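Local coordinates for DNA replication and repair protein RecF (Caldanaerobacter subterraneus subsp. tengcongensis, PDB 5Z69) that acts as a recombination mediator in the RecFOR pathway of DNA repair, binding ATP and probably single-stranded DNA, at residues A146-I151 with I201-N206; T255-L260 with S266-P271; N33-L38 with N45-I50. All blocks are in the same frame, centred on the assembly; numbering follows the deposited sequence.

Contact 1. Residues A146-I151 with I201-N206; sequences ACISVI and IKVRNN
Where Ile148 meets Arg204, the one flat group on the touching residues, the guanidinium of Arg204, plays no part in the apolar contact: its two faces are left alone by Ile148, and its nitrogens are held by partners around it. NH2 forms a salt bridge with Asp145, NH1 another with Glu274, and NE is hydrogen-bonded to the hydroxyl of Tyr155. The contact itself is helix-helix packing, joining helix 137-151 to the middle of helix 186-222 in the largely helical part of this RecF/SMC-type ATPase. Ile148 supplies the whole of the first helix's side, with its CB aimed at the partner. Its chain turns CG1 away from its own carbonyl carbon (chi1 -59°) and then runs straight, carrying CD1 to 3.9 Å from CA of Arg204. The two side chains cross at about a right angle; the methyl lies against CA and, at 4.1 Å, CG of Arg204, while the stretch from CG to NE runs out extended to its charged partners. Tyr155 of helix 153-177 packs on both Ile148 and Val203. The second branch of the isoleucine completes the contact: CG2 of Ile148 lies 3.8 Å from CG1 of Val203.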
ATOM      1  N   ALA A 146      10.534  15.986  -6.411  1.00 26.30           N
ATOM      2  CA  ALA A 146      11.093  17.346  -6.388  1.00 30.27           C
ATOM      3  C   ALA A 146      12.158  17.488  -5.316  1.00 33.75           C
ATOM      4  O   ALA A 146      13.198  18.100  -5.559  1.00 30.09           O
ATOM      5  CB  ALA A 146       9.989  18.376  -6.168  1.00 28.35           C
ATOM      6  N   CYS A 147      11.903  16.940  -4.125  1.00 24.90           N
ATOM      7  CA  CYS A 147      12.911  16.949  -3.070  1.00 29.77           C
ATOM      8  C   CYS A 147      14.201  16.301  -3.538  1.00 36.95           C
ATOM      9  O   CYS A 147      15.301  16.848  -3.357  1.00 29.10           O
ATOM     10  CB  CYS A 147      12.408  16.227  -1.821  1.00 40.85           C
ATOM     11  SG  CYS A 147      11.118  17.125  -0.970  1.00 31.59           S
ATOM     12  N   ILE A 148      14.069  15.127  -4.140  1.00 28.15           N
ATOM     13  CA  ILE A 148      15.269  14.393  -4.537  1.00 33.19           C
ATOM     14  C   ILE A 148      16.003  15.040  -5.713  1.00 38.49           C
ATOM     15  O   ILE A 148      17.222  15.164  -5.669  1.00 29.95           O
ATOM     16  CB  ILE A 148      14.953  12.956  -4.892  1.00 28.12           C
ATOM     17  CG1 ILE A 148      14.301  12.243  -3.671  1.00 28.07           C
ATOM     18  CG2 ILE A 148      16.247  12.254  -5.342  1.00 24.78           C
ATOM     19  CD1 ILE A 148      13.799  10.842  -3.952  1.00 23.29           C
ATOM     20  N   SER A 149      15.254  15.428  -6.752  1.00 26.17           N
ATOM     21  CA  SER A 149      15.796  16.036  -7.945  1.00 25.89           C
ATOM     22  C   SER A 149      16.606  17.291  -7.627  1.00 26.55           C
ATOM     23  O   SER A 149      17.632  17.534  -8.245  1.00 29.54           O
ATOM     24  CB  SER A 149      14.672  16.378  -8.927  1.00 30.17           C
ATOM     25  OG  SER A 149      13.994  15.193  -9.319  1.00 32.56           O
ATOM     26  N   VAL A 150      16.154  18.064  -6.650  1.00 29.54           N
ATOM     27  CA  VAL A 150      16.867  19.276  -6.278  1.00 26.05           C
ATOM     28  C   VAL A 150      18.271  18.928  -5.797  1.00 36.39           C
ATOM     29  O   VAL A 150      19.232  19.634  -6.091  1.00 30.44           O
ATOM     30  CB  VAL A 150      16.112  20.069  -5.176  1.00 29.24           C
ATOM     31  CG1 VAL A 150      17.057  21.066  -4.484  1.00 35.56           C
ATOM     32  CG2 VAL A 150      14.927  20.808  -5.804  1.00 25.23           C
ATOM     33  N   ILE A 151      18.411  17.819  -5.078  1.00 29.59           N
ATOM     34  CA  ILE A 151      19.717  17.549  -4.522  1.00 33.16           C
ATOM     35  C   ILE A 151      20.496  16.513  -5.325  1.00 36.68           C
ATOM     36  O   ILE A 151      21.694  16.363  -5.131  1.00 43.76           O
ATOM     37  CB  ILE A 151      19.604  17.145  -3.036  1.00 41.58           C
ATOM     38  CG1 ILE A 151      18.909  15.812  -2.839  1.00 44.07           C
ATOM     39  CG2 ILE A 151      18.782  18.175  -2.298  1.00 42.71           C
ATOM     40  CD1 ILE A 151      18.651  15.519  -1.362  1.00 46.42           C
ATOM     41  N   ILE A 201      13.623   3.555  -7.711  1.00 28.58           N
ATOM     42  CA  ILE A 201      13.177   2.957  -6.454  1.00 28.10           C
ATOM     43  C   ILE A 201      14.309   2.979  -5.436  1.00 30.71           C
ATOM     44  O   ILE A 201      14.114   3.364  -4.282  1.00 30.39           O
ATOM     45  CB  ILE A 201      12.679   1.511  -6.670  1.00 38.26           C
ATOM     46  CG1 ILE A 201      11.292   1.547  -7.305  1.00 43.98           C
ATOM     47  CG2 ILE A 201      12.663   0.728  -5.346  1.00 31.65           C
ATOM     48  CD1 ILE A 201      10.917   0.273  -8.031  1.00 41.55           C
ATOM     49  N   LYS A 202      15.507   2.610  -5.879  1.00 36.18           N
ATOM     50  CA  LYS A 202      16.657   2.571  -4.979  1.00 35.15           C
ATOM     51  C   LYS A 202      16.920   3.936  -4.343  1.00 46.76           C
ATOM     52  O   LYS A 202      17.123   4.041  -3.129  1.00 36.05           O
ATOM     53  CB  LYS A 202      17.911   2.093  -5.717  1.00 42.00           C
ATOM     54  CG  LYS A 202      19.107   1.939  -4.788  1.00 52.13           C
ATOM     55  CD  LYS A 202      20.414   2.374  -5.424  1.00 58.70           C
ATOM     56  CE  LYS A 202      20.508   3.898  -5.508  1.00 61.35           C
ATOM     57  NZ  LYS A 202      21.817   4.389  -6.047  1.00 53.40           N
ATOM     58  N   VAL A 203      16.902   4.987  -5.153  1.00 39.44           N
ATOM     59  CA  VAL A 203      17.173   6.307  -4.616  1.00 33.76           C
ATOM     60  C   VAL A 203      16.019   6.823  -3.762  1.00 27.10           C
ATOM     61  O   VAL A 203      16.242   7.464  -2.723  1.00 33.43           O
ATOM     62  CB  VAL A 203      17.468   7.314  -5.738  1.00 38.64           C
ATOM     63  CG1 VAL A 203      17.562   8.736  -5.163  1.00 39.54           C
ATOM     64  CG2 VAL A 203      18.742   6.915  -6.467  1.00 34.89           C
ATOM     65  N   ARG A 204      14.790   6.554  -4.189  1.00 32.70           N
ATOM     66  CA  ARG A 204      13.636   6.949  -3.386  1.00 30.59           C
ATOM     67  C   ARG A 204      13.709   6.321  -2.000  1.00 44.27           C
ATOM     68  O   ARG A 204      13.386   6.974  -1.000  1.00 34.95           O
ATOM     69  CB  ARG A 204      12.324   6.559  -4.056  1.00 29.38           C
ATOM     70  CG  ARG A 204      11.901   7.479  -5.192  1.00 28.56           C
ATOM     71  CD  ARG A 204      10.549   7.053  -5.750  1.00 33.19           C
ATOM     72  NE  ARG A 204      10.130   7.961  -6.802  1.00 32.26           N
ATOM     73  CZ  ARG A 204       9.015   7.840  -7.504  1.00 39.63           C
ATOM     74  NH1 ARG A 204       8.182   6.825  -7.275  1.00 28.69           N
ATOM     75  NH2 ARG A 204       8.736   8.733  -8.444  1.00 26.02           N
ATOM     76  N   ASN A 205      14.140   5.059  -1.949  1.00 40.95           N
ATOM     77  CA  ASN A 205      14.304   4.363  -0.669  1.00 42.26           C
ATOM     78  C   ASN A 205      15.365   5.024   0.193  1.00 35.14           C
ATOM     79  O   ASN A 205      15.160   5.244   1.391  1.00 37.27           O
ATOM     80  CB  ASN A 205      14.675   2.899  -0.879  1.00 37.70           C
ATOM     81  CG  ASN A 205      14.581   2.084   0.413  1.00 38.91           C
ATOM     82  OD1 ASN A 205      13.495   1.859   0.939  1.00 44.11           O
ATOM     83  ND2 ASN A 205      15.723   1.662   0.926  1.00 39.40           N
ATOM     84  N   ASN A 206      16.510   5.330  -0.410  1.00 32.81           N
ATOM     85  CA  ASN A 206      17.569   6.041   0.308  0.51 39.59           C
ATOM     86  C   ASN A 206      17.047   7.329   0.947  1.00 37.22           C
ATOM     87  O   ASN A 206      17.372   7.640   2.090  1.00 37.33           O
ATOM     88  CB  ASN A 206      18.743   6.377  -0.618  0.51 42.06           C
ATOM     89  CG  ASN A 206      19.390   5.144  -1.237  0.51 46.61           C
ATOM     90  OD1 ASN A 206      19.930   5.211  -2.344  0.51 49.88           O
ATOM     91  ND2 ASN A 206      19.338   4.018  -0.533  0.51 42.73           N
TER

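Contact 2. Residues T255-L260 with S266-P271; sequences TKSLTL and STQVGP
Ser257 and Gln268 bring the two backbones closest, 7.3 Å between their CA atoms, with the non-helical link at Ser257 between helices 243-256 and 258-264 facing a loop that comes back past it. With this spacing the side chains have to make the contact. The aliphatic part of Gln268 does most of it: CG is 3.7 Å from CD2 of Leu260 and 3.7 Å from OG of Ser257, so that one methylene serves both an apolar and a polar neighbour. Leu260 crosses the glutamine at a slant, its CD2 also lying near CB. The glutamine chain folds at its second torsion (chi2 84°), which swings the amide away from the path of CB and CG. Beside it, CG2 of Val269 rests 4.1 Å from CB of Ser257.

Water fills in the polar side. OG of Ser257 holds two molecules, each at 2.9 Å: the first (water 1) accepts from the backbone N of Val269, and the second (water 2) donates to OE1 of Gln268. These water bridges tie the interhelical link to the loop by backbone and side chain alike. OE1 is also hydrogen-bonded to Lys277 of the second subunit, so the amide is gripped from across the dimer interface. Asp261, one turn into helix 258-264, accepts from the backbone N of Gln268. Around this site, Val269 packs on Arg253 and Leu254 of helix 243-256, Thr267 on Leu166 of helix 153-177, and the loop then leads into strand 275-280.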
ATOM      1  N   THR A 255       5.383  -7.465 -17.909  1.00 45.32           N
ATOM      2  CA  THR A 255       4.966  -8.522 -18.825  1.00 55.24           C
ATOM      3  C   THR A 255       3.571  -9.037 -18.473  1.00 45.68           C
ATOM      4  O   THR A 255       2.730  -9.212 -19.350  1.00 45.53           O
ATOM      5  CB  THR A 255       5.970  -9.694 -18.823  1.00 52.43           C
ATOM      6  OG1 THR A 255       7.281  -9.197 -19.122  1.00 52.69           O
ATOM      7  CG2 THR A 255       5.578 -10.739 -19.873  1.00 54.23           C
ATOM      8  N   LYS A 256       3.325  -9.257 -17.185  1.00 48.42           N
ATOM      9  CA  LYS A 256       2.024  -9.740 -16.718  1.00 44.74           C
ATOM     10  C   LYS A 256       0.922  -8.695 -16.830  1.00 52.54           C
ATOM     11  O   LYS A 256      -0.257  -9.003 -16.639  1.00 41.22           O
ATOM     12  CB  LYS A 256       2.133 -10.214 -15.267  1.00 54.51           C
ATOM     13  CG  LYS A 256       2.914 -11.508 -15.105  1.00 63.54           C
ATOM     14  CD  LYS A 256       3.564 -11.618 -13.732  1.00 70.30           C
ATOM     15  N   SER A 257       1.297  -7.459 -17.159  1.00 42.60           N
ATOM     16  CA  SER A 257       0.349  -6.356 -17.129  1.00 39.44           C
ATOM     17  C   SER A 257      -0.225  -6.048 -18.509  1.00 42.17           C
ATOM     18  O   SER A 257      -1.079  -5.170 -18.665  1.00 43.64           O
ATOM     19  CB  SER A 257       1.034  -5.106 -16.549  1.00 39.58           C
ATOM     20  OG  SER A 257       0.094  -4.093 -16.258  1.00 39.65           O
ATOM     21  N   LEU A 258       0.253  -6.781 -19.508  1.00 39.70           N
ATOM     22  CA  LEU A 258       0.056  -6.400 -20.898  1.00 41.34           C
ATOM     23  C   LEU A 258      -1.421  -6.236 -21.284  1.00 50.65           C
ATOM     24  O   LEU A 258      -1.803  -5.233 -21.892  1.00 47.51           O
ATOM     25  CB  LEU A 258       0.749  -7.424 -21.807  1.00 48.94           C
ATOM     26  CG  LEU A 258       0.801  -7.181 -23.322  1.00 61.18           C
ATOM     27  CD1 LEU A 258       2.053  -7.806 -23.899  1.00 69.60           C
ATOM     28  CD2 LEU A 258      -0.407  -7.775 -24.016  1.00 56.54           C
ATOM     29  N   THR A 259      -2.247  -7.214 -20.926  1.00 50.41           N
ATOM     30  CA  THR A 259      -3.666  -7.161 -21.260  1.00 46.24           C
ATOM     31  C   THR A 259      -4.337  -5.997 -20.575  1.00 43.00           C
ATOM     32  O   THR A 259      -5.077  -5.241 -21.195  1.00 44.04           O
ATOM     33  CB  THR A 259      -4.390  -8.456 -20.856  1.00 55.74           C
ATOM     34  OG1 THR A 259      -3.821  -9.551 -21.579  1.00 61.92           O
ATOM     35  CG2 THR A 259      -5.892  -8.356 -21.154  1.00 48.18           C
ATOM     36  N   LEU A 260      -4.067  -5.848 -19.288  1.00 41.62           N
ATOM     37  CA  LEU A 260      -4.609  -4.726 -18.536  1.00 45.91           C
ATOM     38  C   LEU A 260      -4.203  -3.385 -19.150  1.00 44.59           C
ATOM     39  O   LEU A 260      -5.029  -2.471 -19.274  1.00 45.50           O
ATOM     40  CB  LEU A 260      -4.147  -4.778 -17.081  1.00 50.20           C
ATOM     41  CG  LEU A 260      -4.633  -3.575 -16.275  1.00 50.41           C
ATOM     42  CD1 LEU A 260      -5.994  -3.861 -15.657  1.00 38.65           C
ATOM     43  CD2 LEU A 260      -3.619  -3.177 -15.213  1.00 42.90           C
ATOM     44  N   SER A 266      -2.648   2.548 -20.597  1.00 50.11           N
ATOM     45  CA  SER A 266      -1.695   3.134 -19.647  1.00 44.46           C
ATOM     46  C   SER A 266      -0.806   2.038 -19.067  1.00 48.06           C
ATOM     47  O   SER A 266      -0.973   0.862 -19.379  1.00 41.53           O
ATOM     48  CB  SER A 266      -2.420   3.863 -18.522  1.00 40.64           C
ATOM     49  OG  SER A 266      -3.055   2.918 -17.667  1.00 49.22           O
ATOM     50  N   THR A 267       0.136   2.422 -18.215  1.00 41.88           N
ATOM     51  CA  THR A 267       1.079   1.470 -17.641  1.00 39.98           C
ATOM     52  C   THR A 267       0.873   1.432 -16.143  1.00 42.70           C
ATOM     53  O   THR A 267       1.189   2.414 -15.476  1.00 34.78           O
ATOM     54  CB  THR A 267       2.553   1.869 -17.953  1.00 40.20           C
ATOM     55  OG1 THR A 267       2.744   1.931 -19.366  1.00 38.98           O
ATOM     56  CG2 THR A 267       3.535   0.855 -17.366  1.00 34.69           C
ATOM     57  N   GLN A 268       0.337   0.334 -15.593  1.00 33.67           N
ATOM     58  CA  GLN A 268       0.078   0.331 -14.145  1.00 35.33           C
ATOM     59  C   GLN A 268       1.333  -0.002 -13.325  1.00 30.61           C
ATOM     60  O   GLN A 268       1.356   0.204 -12.107  1.00 32.48           O
ATOM     61  CB  GLN A 268      -1.088  -0.630 -13.784  1.00 42.74           C
ATOM     62  CG  GLN A 268      -0.683  -1.980 -13.305  1.00 40.18           C
ATOM     63  CD  GLN A 268      -0.344  -2.092 -11.817  1.00 36.58           C
ATOM     64  OE1 GLN A 268       0.385  -2.991 -11.445  1.00 43.99           O
ATOM     65  NE2 GLN A 268      -0.856  -1.199 -10.982  1.00 36.51           N
ATOM     66  N   VAL A 269       2.385  -0.495 -13.979  1.00 31.09           N
ATOM     67  CA  VAL A 269       3.591  -0.880 -13.256  1.00 31.00           C
ATOM     68  C   VAL A 269       4.701   0.185 -13.301  1.00 34.43           C
ATOM     69  O   VAL A 269       5.175   0.546 -14.365  1.00 27.65           O
ATOM     70  CB  VAL A 269       4.187  -2.183 -13.805  1.00 32.27           C
ATOM     71  CG1 VAL A 269       5.536  -2.443 -13.172  1.00 32.12           C
ATOM     72  CG2 VAL A 269       3.242  -3.386 -13.540  1.00 34.80           C
ATOM     73  N   GLY A 270       5.141   0.656 -12.146  1.00 35.22           N
ATOM     74  CA  GLY A 270       6.341   1.481 -12.112  1.00 29.65           C
ATOM     75  C   GLY A 270       6.312   2.567 -11.058  1.00 40.92           C
ATOM     76  O   GLY A 270       5.300   2.725 -10.353  1.00 32.38           O
ATOM     77  N   PRO A 271       7.427   3.326 -10.945  1.00 33.69           N
ATOM     78  CA  PRO A 271       7.580   4.450 -10.018  1.00 35.06           C
ATOM     79  C   PRO A 271       6.437   5.455 -10.061  1.00 30.74           C
ATOM     80  O   PRO A 271       6.164   6.085  -9.043  1.00 32.60           O
ATOM     81  CB  PRO A 271       8.890   5.115 -10.487  1.00 30.64           C
ATOM     82  CG  PRO A 271       9.685   4.017 -11.065  1.00 37.49           C
ATOM     83  CD  PRO A 271       8.714   2.949 -11.563  1.00 32.72           C
TER
HETATM   84  O   HOH W   1       2.114  -2.038 -16.602  1.00 39.26           O
HETATM   85  O   HOH W   2      -0.430  -4.981 -13.570  1.00 40.23           O

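Contact 3. Residues N33-L38 with N45-I50; sequences NLIYGL and NLLEAI. With AGS (phosphothiophosphoric acid-adenylate ester), chain C.
Ile35 reaches out of strand 32-36 toward Leu46 and Leu47 on helix 43-55, and its side chain can be followed outward. CB already points at the helix. From there CG2 branches anti to the backbone N, while CG1 takes the position beside that N (chi1 -60°) and comes within 4.2 Å of CD2 of Leu46. CD1, at the tip, touches both leucines, 3.7 Å from CD2 of Leu46 and 4.0 Å from CD1 of Leu47. The isoleucine side chain crosses that of Leu46 at a slant and runs antiparallel past that of Leu47. Phe346 and Ile363, on the strands flanking 32-36, also touch this isoleucine. The arrangement is the strand-loop-helix of a P-loop NTPase: the loop leaving the strand at Gly37 is the Walker A element, where the backbone N atoms of Gly42 and Lys43 and OG of Ser44 are hydrogen-bonded to the nucleotide analogue. The packing thus seats the helix against the sheet just beyond that loop. Asn45, in the first turn of helix 43-55, faces the ligand: its backbone N gives an almost straight hydrogen bond to O1A of AGS (2.9 Å, 165°). Its ND2 makes a weak one to O4' of AGS at 3.3 Å and a further bond to Asn20, while OD1 accepts from Arg60.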
ATOM      1  N   ASN A  33      13.217  38.949   6.057  1.00 28.95           N
ATOM      2  CA  ASN A  33      12.586  39.937   5.191  1.00 35.65           C
ATOM      3  C   ASN A  33      11.081  39.784   5.357  1.00 40.69           C
ATOM      4  O   ASN A  33      10.499  38.820   4.865  1.00 33.43           O
ATOM      5  CB  ASN A  33      13.013  39.748   3.726  1.00 27.87           C
ATOM      6  CG  ASN A  33      14.511  40.008   3.513  1.00 27.04           C
ATOM      7  OD1 ASN A  33      14.885  40.978   2.883  1.00 34.13           O
ATOM      8  ND2 ASN A  33      15.358  39.133   4.042  1.00 39.44           N
ATOM      9  N   LEU A  34      10.464  40.716   6.084  1.00 36.63           N
ATOM     10  CA  LEU A  34       9.031  40.666   6.358  1.00 39.74           C
ATOM     11  C   LEU A  34       8.265  41.271   5.186  1.00 36.70           C
ATOM     12  O   LEU A  34       8.483  42.415   4.823  1.00 38.33           O
ATOM     13  CB  LEU A  34       8.711  41.413   7.660  1.00 44.47           C
ATOM     14  CG  LEU A  34       7.374  41.205   8.384  1.00 51.10           C
ATOM     15  CD1 LEU A  34       6.341  42.204   7.913  1.00 62.91           C
ATOM     16  CD2 LEU A  34       6.853  39.785   8.227  1.00 48.53           C
ATOM     17  N   ILE A  35       7.393  40.479   4.572  1.00 32.30           N
ATOM     18  CA  ILE A  35       6.534  41.002   3.523  1.00 39.91           C
ATOM     19  C   ILE A  35       5.093  40.959   3.999  1.00 38.17           C
ATOM     20  O   ILE A  35       4.533  39.884   4.175  1.00 42.34           O
ATOM     21  CB  ILE A  35       6.685  40.200   2.238  1.00 38.82           C
ATOM     22  CG1 ILE A  35       8.137  40.256   1.759  1.00 43.59           C
ATOM     23  CG2 ILE A  35       5.726  40.726   1.166  1.00 36.49           C
ATOM     24  CD1 ILE A  35       8.591  38.983   1.098  1.00 45.15           C
ATOM     25  N   TYR A  36       4.504  42.121   4.240  1.00 39.68           N
ATOM     26  CA  TYR A  36       3.162  42.151   4.810  1.00 41.09           C
ATOM     27  C   TYR A  36       2.210  43.035   4.007  1.00 45.77           C
ATOM     28  O   TYR A  36       2.623  43.935   3.279  1.00 42.51           O
ATOM     29  CB  TYR A  36       3.202  42.626   6.265  1.00 40.67           C
ATOM     30  CG  TYR A  36       3.283  44.130   6.418  1.00 44.93           C
ATOM     31  CD1 TYR A  36       4.494  44.807   6.269  1.00 45.30           C
ATOM     32  CD2 TYR A  36       2.146  44.873   6.719  1.00 50.63           C
ATOM     33  CE1 TYR A  36       4.559  46.187   6.404  1.00 44.62           C
ATOM     34  CE2 TYR A  36       2.199  46.240   6.858  1.00 53.87           C
ATOM     35  CZ  TYR A  36       3.405  46.895   6.700  1.00 56.04           C
ATOM     36  OH  TYR A  36       3.439  48.260   6.841  1.00 56.76           O
ATOM     37  N   GLY A  37       0.922  42.773   4.161  1.00 45.63           N
ATOM     38  CA  GLY A  37      -0.092  43.537   3.471  1.00 47.72           C
ATOM     39  C   GLY A  37      -1.413  42.819   3.592  1.00 50.71           C
ATOM     40  O   GLY A  37      -1.459  41.652   4.014  1.00 49.94           O
ATOM     41  N   LEU A  38      -2.488  43.519   3.242  1.00 58.64           N
ATOM     42  CA  LEU A  38      -3.814  42.914   3.166  1.00 59.86           C
ATOM     43  C   LEU A  38      -3.780  41.677   2.280  1.00 60.68           C
ATOM     44  O   LEU A  38      -2.870  41.505   1.464  1.00 64.62           O
ATOM     45  CB  LEU A  38      -4.845  43.911   2.617  1.00 61.05           C
ATOM     46  CG  LEU A  38      -5.384  45.028   3.520  1.00 64.77           C
ATOM     47  CD1 LEU A  38      -5.528  44.533   4.955  1.00 66.06           C
ATOM     48  CD2 LEU A  38      -4.551  46.312   3.452  1.00 71.49           C
ATOM     49  N   ASN A  45       2.430  36.002  -4.567  1.00 28.48           N
ATOM     50  CA  ASN A  45       3.000  36.165  -5.894  1.00 35.78           C
ATOM     51  C   ASN A  45       4.525  36.441  -5.822  1.00 31.37           C
ATOM     52  O   ASN A  45       5.295  35.928  -6.621  1.00 26.46           O
ATOM     53  CB  ASN A  45       2.291  37.300  -6.649  1.00 37.97           C
ATOM     54  CG  ASN A  45       0.817  36.998  -6.921  1.00 35.46           C
ATOM     55  OD1 ASN A  45       0.381  35.865  -6.813  1.00 34.94           O
ATOM     56  ND2 ASN A  45       0.051  38.030  -7.266  1.00 31.56           N
ATOM     57  N   LEU A  46       4.953  37.235  -4.850  1.00 31.34           N
ATOM     58  CA  LEU A  46       6.381  37.563  -4.766  1.00 34.83           C
ATOM     59  C   LEU A  46       7.183  36.329  -4.341  1.00 34.86           C
ATOM     60  O   LEU A  46       8.271  36.068  -4.888  1.00 28.20           O
ATOM     61  CB  LEU A  46       6.613  38.733  -3.817  1.00 28.11           C
ATOM     62  CG  LEU A  46       8.076  39.023  -3.467  1.00 35.66           C
ATOM     63  CD1 LEU A  46       8.902  39.406  -4.691  1.00 28.31           C
ATOM     64  CD2 LEU A  46       8.140  40.127  -2.420  1.00 23.54           C
ATOM     65  N   LEU A  47       6.661  35.577  -3.375  1.00 28.80           N
ATOM     66  CA  LEU A  47       7.282  34.307  -2.996  1.00 24.72           C
ATOM     67  C   LEU A  47       7.309  33.333  -4.166  1.00 23.33           C
ATOM     68  O   LEU A  47       8.306  32.619  -4.379  1.00 26.06           O
ATOM     69  CB  LEU A  47       6.539  33.680  -1.814  1.00 28.38           C
ATOM     70  CG  LEU A  47       7.197  33.871  -0.440  1.00 35.78           C
ATOM     71  CD1 LEU A  47       7.626  35.300  -0.250  1.00 38.22           C
ATOM     72  CD2 LEU A  47       6.281  33.470   0.677  1.00 42.91           C
ATOM     73  N   GLU A  48       6.233  33.327  -4.950  1.00 22.90           N
ATOM     74  CA  GLU A  48       6.183  32.490  -6.134  1.00 23.27           C
ATOM     75  C   GLU A  48       7.279  32.907  -7.125  1.00 26.21           C
ATOM     76  O   GLU A  48       7.903  32.063  -7.760  1.00 27.84           O
ATOM     77  CB  GLU A  48       4.801  32.576  -6.792  1.00 28.64           C
ATOM     78  CG  GLU A  48       4.605  31.707  -8.041  1.00 25.85           C
ATOM     79  CD  GLU A  48       3.169  31.816  -8.599  1.00 34.29           C
ATOM     80  OE1 GLU A  48       2.502  30.772  -8.790  1.00 35.31           O
ATOM     81  OE2 GLU A  48       2.711  32.946  -8.832  1.00 32.54           O
ATOM     82  N   ALA A  49       7.512  34.206  -7.255  1.00 23.73           N
ATOM     83  CA  ALA A  49       8.579  34.690  -8.130  1.00 28.37           C
ATOM     84  C   ALA A  49       9.953  34.267  -7.602  1.00 31.47           C
ATOM     85  O   ALA A  49      10.830  33.865  -8.365  1.00 22.56           O
ATOM     86  CB  ALA A  49       8.497  36.211  -8.280  1.00 25.35           C
ATOM     87  N   ILE A  50      10.146  34.349  -6.294  1.00 25.87           N
ATOM     88  CA  ILE A  50      11.418  33.928  -5.713  1.00 32.13           C
ATOM     89  C   ILE A  50      11.628  32.422  -5.857  1.00 27.76           C
ATOM     90  O   ILE A  50      12.699  31.986  -6.264  1.00 22.63           O
ATOM     91  CB  ILE A  50      11.512  34.328  -4.243  1.00 34.62           C
ATOM     92  CG1 ILE A  50      11.466  35.847  -4.151  1.00 26.65           C
ATOM     93  CG2 ILE A  50      12.808  33.788  -3.636  1.00 27.73           C
ATOM     94  CD1 ILE A  50      11.087  36.378  -2.794  1.00 33.58           C
TER
HETATM   95  PG  AGS C 401      -1.151  35.136   0.333  1.00103.17           P
HETATM   96  S1G AGS C 401       0.250  35.324   1.684  1.00 90.99           S
HETATM   97  O2G AGS C 401      -2.543  35.414   0.994  1.00 75.11           O
HETATM   98  O3G AGS C 401      -1.122  33.647  -0.135  1.00 72.41           O
HETATM   99  PB  AGS C 401      -1.806  37.390  -1.243  1.00 56.28           P
HETATM  100  O1B AGS C 401      -1.068  38.681  -1.113  1.00 58.29           O
HETATM  101  O2B AGS C 401      -3.036  37.346  -0.319  1.00 61.66           O
HETATM  102  O3B AGS C 401      -0.884  36.115  -0.884  1.00 47.47           O
HETATM  103  PA  AGS C 401      -1.520  36.943  -4.007  1.00 48.19           P
HETATM  104  O1A AGS C 401      -0.057  37.319  -3.737  1.00 52.33           O
HETATM  105  O2A AGS C 401      -1.832  35.525  -4.372  1.00 35.65           O
HETATM  106  O3A AGS C 401      -2.394  37.306  -2.720  1.00 86.42           O
HETATM  107  O5' AGS C 401      -2.119  37.893  -5.077  1.00 69.04           O
HETATM  108  C5' AGS C 401      -2.896  37.357  -6.111  1.00 66.83           C
HETATM  109  C4' AGS C 401      -3.641  38.533  -6.663  1.00 65.87           C
HETATM  110  O4' AGS C 401      -3.120  38.846  -7.973  1.00 50.36           O
HETATM  111  C3' AGS C 401      -5.136  38.287  -6.841  1.00 65.90           C
HETATM  112  O3' AGS C 401      -5.870  39.482  -6.601  1.00 62.49           O
HETATM  113  C2' AGS C 401      -5.217  37.771  -8.280  1.00 69.72           C
HETATM  114  O2' AGS C 401      -6.467  38.066  -8.895  1.00 69.67           O
HETATM  115  C1' AGS C 401      -4.088  38.554  -8.962  1.00 64.71           C
HETATM  116  N9  AGS C 401      -3.444  37.831 -10.047  1.00 57.69           N
HETATM  117  C8  AGS C 401      -3.166  36.486 -10.112  1.00 54.04           C
HETATM  118  N7  AGS C 401      -2.603  36.113 -11.234  1.00 56.32           N
HETATM  119  C5  AGS C 401      -2.496  37.286 -11.960  1.00 57.94           C
HETATM  120  C6  AGS C 401      -1.988  37.575 -13.241  1.00 60.82           C
HETATM  121  N6  AGS C 401      -1.450  36.652 -14.045  1.00 61.07           N
HETATM  122  N1  AGS C 401      -2.055  38.853 -13.677  1.00 66.86           N
HETATM  123  C2  AGS C 401      -2.587  39.779 -12.872  1.00 62.25           C
HETATM  124  N3  AGS C 401      -3.098  39.629 -11.647  1.00 58.73           N
HETATM  125  C4  AGS C 401      -3.018  38.353 -11.249  1.00 57.09           C

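Along the chain contact 3 comes first, then contact 1, then contact 2, each closing before the next opens. Contacts 1 and 2, with centres about 23 Å apart, belong to the helical side of the molecule and touch directly: NH1 of Arg204 lies 2.8 Å from O of Pro271, a probable hydrogen bond from helix 186-222 to the loop of contact 2. Helix 153-177 packs on both. Contact 3 joins strand 32-36 of the mixed sheet to helix 43-55, beside the nucleotide, across the chain's centre, about 29 Å from contact 1 and about 44 Å from contact 2, centre to centre. The nucleotide-binding end at contact 3 is thus far from the part of the subunit interface that contact 2 reaches.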